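Local structure of DNA polymerase (Bacillus phage phi29, 2PY5) at residues F13-K18 and L63-A68. The protein replicates the phage genome by protein-primed, highly processive strand-displacement DNA synthesis and proofreads with a 3'-5' exonuclease. The protein carries 2 engineered substitutions. Numbering follows the deposited sequence.
Engineered in segment 63-68: Ala66 (natural residue Asp). With nucleotides of chain A; nucleotides of chain B.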
loop_
_atom_site.group_PDB
_atom_site.type_symbol
_atom_site.label_atom_id
_atom_site.label_comp_id
_atom_site.label_asym_id
_atom_site.label_seq_id
_atom_site.Cartn_x
_atom_site.Cartn_y
_atom_site.Cartn_z
ATOM N N PHE F 13 18.710 11.674 -6.545
ATOM C CA PHE F 13 20.048 11.802 -5.966
ATOM C C PHE F 13 20.709 10.437 -5.838
ATOM O O PHE F 13 20.039 9.421 -5.601
ATOM C CB PHE F 13 19.982 12.337 -4.541
ATOM C CG PHE F 13 19.463 13.755 -4.390
ATOM C CD1 PHE F 13 18.790 14.097 -3.239
ATOM C CD2 PHE F 13 19.685 14.737 -5.347
ATOM C CE1 PHE F 13 18.351 15.377 -3.018
ATOM C CE2 PHE F 13 19.237 16.017 -5.148
ATOM C CZ PHE F 13 18.553 16.340 -3.974
ATOM N N GLU F 14 22.034 10.411 -5.977
ATOM C CA GLU F 14 22.844 9.296 -5.485
ATOM C C GLU F 14 23.605 9.833 -4.287
ATOM O O GLU F 14 24.069 10.979 -4.292
ATOM C CB GLU F 14 23.796 8.747 -6.540
ATOM C CG GLU F 14 23.141 8.348 -7.854
ATOM C CD GLU F 14 22.154 7.181 -7.741
ATOM O OE1 GLU F 14 22.165 6.428 -6.742
ATOM O OE2 GLU F 14 21.365 7.013 -8.696
ATOM N N THR F 15 23.733 9.003 -3.250
ATOM C CA THR F 15 24.213 9.485 -1.966
ATOM C C THR F 15 25.278 8.552 -1.381
ATOM O O THR F 15 25.326 7.372 -1.695
ATOM C CB THR F 15 23.042 9.624 -0.974
ATOM O OG1 THR F 15 22.455 8.333 -0.772
ATOM C CG2 THR F 15 21.969 10.578 -1.512
ATOM N N THR F 16 26.156 9.104 -0.549
ATOM C CA THR F 16 27.135 8.299 0.138
ATOM C C THR F 16 26.483 7.545 1.290
ATOM O O THR F 16 25.394 7.921 1.746
ATOM C CB THR F 16 28.302 9.148 0.636
ATOM O OG1 THR F 16 27.843 10.088 1.603
ATOM C CG2 THR F 16 28.949 9.884 -0.520
ATOM N N THR F 17 27.152 6.495 1.762
ATOM C CA THR F 17 26.508 5.511 2.625
ATOM C C THR F 17 27.232 5.329 3.951
ATOM O O THR F 17 27.099 4.300 4.598
ATOM C CB THR F 17 26.354 4.175 1.876
ATOM O OG1 THR F 17 27.634 3.577 1.659
ATOM C CG2 THR F 17 25.650 4.409 0.527
ATOM N N LYS F 18 27.966 6.360 4.360
ATOM C CA LYS F 18 28.698 6.365 5.625
ATOM C C LYS F 18 27.964 7.248 6.626
ATOM O O LYS F 18 27.703 8.417 6.346
ATOM C CB LYS F 18 30.085 6.937 5.410
ATOM C CG LYS F 18 30.928 6.214 4.384
ATOM C CD LYS F 18 32.144 7.068 4.052
ATOM C CE LYS F 18 33.154 6.336 3.195
ATOM N NZ LYS F 18 34.404 7.144 3.026
ATOM N N LEU F 63 10.303 10.231 -1.817
ATOM C CA LEU F 63 10.689 11.495 -1.241
ATOM C C LEU F 63 11.184 11.407 0.203
ATOM O O LEU F 63 11.988 12.232 0.616
ATOM C CB LEU F 63 9.506 12.477 -1.369
ATOM C CG LEU F 63 9.753 13.899 -0.876
ATOM C CD1 LEU F 63 10.802 14.596 -1.698
ATOM C CD2 LEU F 63 8.447 14.694 -0.814
ATOM N N LYS F 64 10.700 10.420 0.951
ATOM C CA LYS F 64 11.137 10.169 2.334
ATOM C C LYS F 64 12.658 10.013 2.411
ATOM O O LYS F 64 13.256 10.265 3.461
ATOM C CB LYS F 64 10.463 8.894 2.828
ATOM C CG LYS F 64 10.649 8.576 4.259
ATOM C CD LYS F 64 9.675 7.499 4.659
ATOM C CE LYS F 64 9.835 7.076 6.105
ATOM N NZ LYS F 64 9.635 8.201 7.067
ATOM N N PHE F 65 13.265 9.573 1.311
ATOM C CA PHE F 65 14.725 9.422 1.240
ATOM C C PHE F 65 15.382 10.724 0.762
ATOM O O PHE F 65 16.043 11.395 1.526
ATOM C CB PHE F 65 15.103 8.234 0.350
ATOM C CG PHE F 65 16.577 7.980 0.301
ATOM C CD1 PHE F 65 17.214 7.323 1.345
ATOM C CD2 PHE F 65 17.320 8.438 -0.763
ATOM C CE1 PHE F 65 18.598 7.123 1.316
ATOM C CE2 PHE F 65 18.717 8.232 -0.794
ATOM C CZ PHE F 65 19.321 7.584 0.237
ATOM N N ALA F 66 15.186 11.099 -0.503
ATOM C CA ALA F 66 15.821 12.313 -1.040
ATOM C C ALA F 66 15.479 13.551 -0.215
ATOM O O ALA F 66 16.319 14.419 -0.010
ATOM C CB ALA F 66 15.409 12.536 -2.510
ATOM N N GLY F 67 14.230 13.634 0.242
ATOM C CA GLY F 67 13.748 14.736 1.051
ATOM C C GLY F 67 14.587 15.036 2.268
ATOM O O GLY F 67 14.719 16.197 2.651
ATOM N N ALA F 68 15.142 14.002 2.897
ATOM C CA ALA F 68 16.030 14.203 4.053
ATOM C C ALA F 68 17.235 15.057 3.683
ATOM O O ALA F 68 17.629 15.946 4.446
ATOM C CB ALA F 68 16.480 12.874 4.614
ATOM P P DT A 7 18.118 4.507 -5.347
ATOM O OP1 DT A 7 18.365 5.218 -6.612
ATOM O OP2 DT A 7 17.981 3.037 -5.341
ATOM O "O5'" DT A 7 19.277 4.820 -4.291
ATOM C "C5'" DT A 7 19.611 6.153 -3.935
ATOM C "C4'" DT A 7 20.759 6.098 -2.943
ATOM O "O4'" DT A 7 20.357 5.333 -1.790
ATOM C "C3'" DT A 7 22.035 5.407 -3.430
ATOM O "O3'" DT A 7 22.898 6.287 -4.162
ATOM C "C2'" DT A 7 22.670 5.018 -2.103
ATOM C "C1'" DT A 7 21.474 4.660 -1.238
ATOM N N1 DT A 7 21.180 3.183 -1.169
ATOM C C2 DT A 7 21.865 2.448 -0.234
ATOM O O2 DT A 7 22.690 2.928 0.522
ATOM N N3 DT A 7 21.552 1.117 -0.204
ATOM C C4 DT A 7 20.636 0.461 -1.001
ATOM O O4 DT A 7 20.435 -0.753 -0.886
ATOM C C5 DT A 7 19.949 1.286 -1.963
ATOM C C7 DT A 7 18.930 0.675 -2.877
ATOM C C6 DT A 7 20.241 2.597 -2.009
ATOM P P DT A 6 12.812 2.223 -5.253
ATOM O OP1 DT A 6 12.608 2.826 -6.564
ATOM O OP2 DT A 6 13.384 0.880 -5.112
ATOM O "O5'" DT A 6 13.826 3.144 -4.412
ATOM C "C5'" DT A 6 13.777 4.557 -4.525
ATOM C "C4'" DT A 6 14.733 5.122 -3.501
ATOM O "O4'" DT A 6 14.321 4.773 -2.169
ATOM C "C3'" DT A 6 16.146 4.564 -3.627
ATOM O "O3'" DT A 6 16.890 5.253 -4.630
ATOM C "C2'" DT A 6 16.690 4.758 -2.218
ATOM C "C1'" DT A 6 15.456 4.692 -1.325
ATOM N N1 DT A 6 15.323 3.422 -0.552
ATOM C C2 DT A 6 14.981 3.508 0.774
ATOM O O2 DT A 6 14.780 4.556 1.354
ATOM N N3 DT A 6 14.887 2.293 1.407
ATOM C C4 DT A 6 15.079 1.039 0.849
ATOM O O4 DT A 6 14.956 0.015 1.515
ATOM C C5 DT A 6 15.405 1.026 -0.554
ATOM C C7 DT A 6 15.635 -0.265 -1.267
ATOM C C6 DT A 6 15.514 2.210 -1.187
ATOM P P DT B 5 7.965 8.630 15.126
ATOM O OP1 DT B 5 7.496 7.682 16.171
ATOM O OP2 DT B 5 7.506 10.038 15.133
ATOM O "O5'" DT B 5 9.565 8.700 15.179
ATOM C "C5'" DT B 5 10.336 7.513 15.254
ATOM C "C4'" DT B 5 11.739 7.763 14.734
ATOM O "O4'" DT B 5 11.718 7.953 13.298
ATOM C "C3'" DT B 5 12.434 9.001 15.281
ATOM O "O3'" DT B 5 13.818 8.719 15.423
ATOM C "C2'" DT B 5 12.183 10.068 14.218
ATOM C "C1'" DT B 5 12.264 9.221 12.961
ATOM N N1 DT B 5 11.449 9.686 11.804
ATOM C C2 DT B 5 12.032 9.778 10.556
ATOM O O2 DT B 5 13.210 9.507 10.285
ATOM N N3 DT B 5 11.147 10.190 9.585
ATOM C C4 DT B 5 9.810 10.515 9.730
ATOM O O4 DT B 5 9.133 10.855 8.764
ATOM C C5 DT B 5 9.271 10.384 11.054
ATOM C C7 DT B 5 7.840 10.702 11.339
ATOM C C6 DT B 5 10.107 9.978 12.025
#
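In the 3'-5' exonuclease active site, Phe13 and Thr15 at the end of strand 8-15 meet Ala66 and Phe65 in the first turn of helix 63-76, where the 3' end of a single DNA strand is held. The Phe65 ring reaches across to the strand because its CG lies anti to the backbone N (chi1 -177°). Thr15 OG1 meets the rim of this ring in its plane, 3.4 Å from Phe65 CZ, the two side chains approaching from opposite directions in van der Waals contact. DT6 of chain A covers one face of the ring with its sugar, C2' lying 4.0 Å above the plane and offset toward the rim, while O4' of DT7 of chain A approaches obliquely, 3.2 Å from Phe65 CZ. Phe65 thus touches the strand with its edge and the DNA with one face, in keeping with its role in binding single-stranded DNA. Two bonds grip the terminal hydroxyl: O3' of DT7 of chain A donates to Glu14 OE1 (2.7 Å) and accepts from Thr15 N (3.0 Å, N-H...O 162°). The methyl CG2 of Thr17 lies 3.3 Å from the base carbonyl O2 of DT7 of chain A. The Phe13 ring rests CD1 on CB of Ala66 (3.8 Å), with Ala66 O at the ring edge. Ala66 is engineered; the natural residue is an aspartate essential for exonucleolysis. Behind this layer Phe13 packs against Phe47, Phe60 and Ile70, and Phe69 of the same helix touches Phe13, Thr15 and Phe65. Strand 24-31 pairs with the backbone of Glu14, helix 160-182 brings Asp169 against its side chain, and strand 564-573 packs on Phe65 through Val565 and Leu567.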